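Local coordinates for lipid-transfer protein (Thermomonospora curvata, PDB 6OK1) that belongs to the thiolase superfamily by fold and probably takes part in lipid transfer, at residues S286-A291 against G329-N334. Sequence-based numbering, arbitrary orientation.
Sequences SDIGAA and GRLPCN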
# COMPACT_ATOMS: atom_id res chain seq x y z
N SER A 286 11.08 21.86 24.08
CA SER A 286 11.55 23.23 24.15
C SER A 286 12.43 23.61 22.97
O SER A 286 12.63 24.79 22.70
CB SER A 286 12.34 23.45 25.45
OG SER A 286 13.49 22.63 25.44
N ASP A 287 13.00 22.62 22.27
CA ASP A 287 13.84 22.91 21.12
C ASP A 287 13.05 23.11 19.84
O ASP A 287 13.65 23.48 18.83
CB ASP A 287 14.83 21.77 20.91
CG ASP A 287 15.73 21.57 22.11
OD1 ASP A 287 16.32 22.55 22.60
OD2 ASP A 287 15.83 20.42 22.57
N ILE A 288 11.75 22.85 19.85
CA ILE A 288 10.92 22.97 18.66
C ILE A 288 10.44 24.40 18.53
O ILE A 288 9.79 24.93 19.44
CB ILE A 288 9.73 22.01 18.73
CG1 ILE A 288 10.22 20.57 18.96
CG2 ILE A 288 8.85 22.14 17.50
CD1 ILE A 288 11.13 20.00 17.85
N GLY A 289 10.72 25.02 17.37
CA GLY A 289 10.44 26.43 17.17
C GLY A 289 9.19 26.69 16.35
O GLY A 289 8.76 27.84 16.23
N ALA A 290 8.59 25.64 15.80
CA ALA A 290 7.32 25.78 15.10
C ALA A 290 6.71 24.39 14.97
O ALA A 290 7.43 23.39 15.01
CB ALA A 290 7.52 26.41 13.72
N ALA A 291 5.38 24.34 14.80
CA ALA A 291 4.71 23.06 14.61
C ALA A 291 3.70 23.11 13.47
O ALA A 291 2.92 24.06 13.36
CB ALA A 291 3.98 22.61 15.88
N GLY A 329 4.18 33.76 19.15
CA GLY A 329 4.11 32.97 20.36
C GLY A 329 5.21 31.92 20.44
O GLY A 329 6.12 31.84 19.61
N ARG A 330 5.11 31.09 21.48
CA ARG A 330 6.15 30.10 21.74
C ARG A 330 6.19 29.04 20.65
O ARG A 330 7.27 28.52 20.33
CB ARG A 330 5.92 29.48 23.12
CG ARG A 330 6.85 28.32 23.48
CD ARG A 330 6.15 27.00 23.27
NE ARG A 330 7.03 25.85 23.45
CZ ARG A 330 7.97 25.48 22.58
NH1 ARG A 330 8.18 26.19 21.48
NH2 ARG A 330 8.70 24.39 22.81
N LEU A 331 5.05 28.70 20.05
CA LEU A 331 4.97 27.59 19.10
C LEU A 331 4.13 28.00 17.90
O LEU A 331 2.99 27.55 17.74
CB LEU A 331 4.39 26.34 19.76
CG LEU A 331 4.55 25.06 18.91
CD1 LEU A 331 6.01 24.63 18.84
CD2 LEU A 331 3.69 23.88 19.43
N PRO A 332 4.68 28.86 17.05
CA PRO A 332 3.99 29.22 15.81
C PRO A 332 3.53 27.98 15.08
O PRO A 332 4.30 27.04 14.88
CB PRO A 332 5.07 29.97 15.01
CG PRO A 332 6.00 30.50 16.03
CD PRO A 332 6.00 29.51 17.17
N CYS A 333 2.27 27.97 14.69
CA CYS A 333 1.62 26.75 14.24
C CYS A 333 0.91 26.97 12.92
O CYS A 333 0.21 27.97 12.73
CB CYS A 333 0.65 26.27 15.30
SG CYS A 333 -0.19 24.69 14.91
N ASN A 334 1.06 26.00 12.01
CA ASN A 334 0.30 25.97 10.77
C ASN A 334 0.38 27.32 10.06
O ASN A 334 -0.63 27.91 9.66
CB ASN A 334 -1.14 25.55 11.05
CG ASN A 334 -1.25 24.09 11.46
OD1 ASN A 334 -0.27 23.35 11.34
ND2 ASN A 334 -2.42 23.66 11.91
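Arg-330 reaches across to the backbone of Ile-288, its CG anti to the backbone N (chi1 174°) and its chain bent at chi2. A long, flexible donor suits this place: NH1 donates a hydrogen bond to Ile-288 O (2.9 Å, N-H...O 160°), nearly in line with the carbonyl and close to the guanidinium plane, while NH2 lies near Ser-286 CA and makes a weak hydrogen bond to Pro-285 O. Next to it, Leu-331 lies side by side with Ile-288, both pointing the same way. The two methyls of Leu-331 meet different partners, CD1 Ile-288 CG2 at 4.0 Å and CD2 Ala-291 CB at 3.8 Å, a close approach that the short alanine side chain allows. The ring atom CD of Pro-332 lies 3.4 Å from Gly-289 O. Residues 332-334 run alongside Ala-291 in parallel register through a single bridge at Cys-333: Pro-332 O accepts from Ala-291 N at 2.9 Å, and Asn-334 N donates to Ala-291 O at 3.0 Å. Asn-334 OD1 accepts from Leu-293 N. The loop thus adds to strand 290-292, outermost in the chain's mixed sheet, in the thiolase C-terminal domain-like half; strand 371-375 pairs on its other side. Ile-288 O, Pro-332 O and both polar backbone atoms of Ala-291 therefore have partners, with Leu-331 packed between the arginine bond and the bridge.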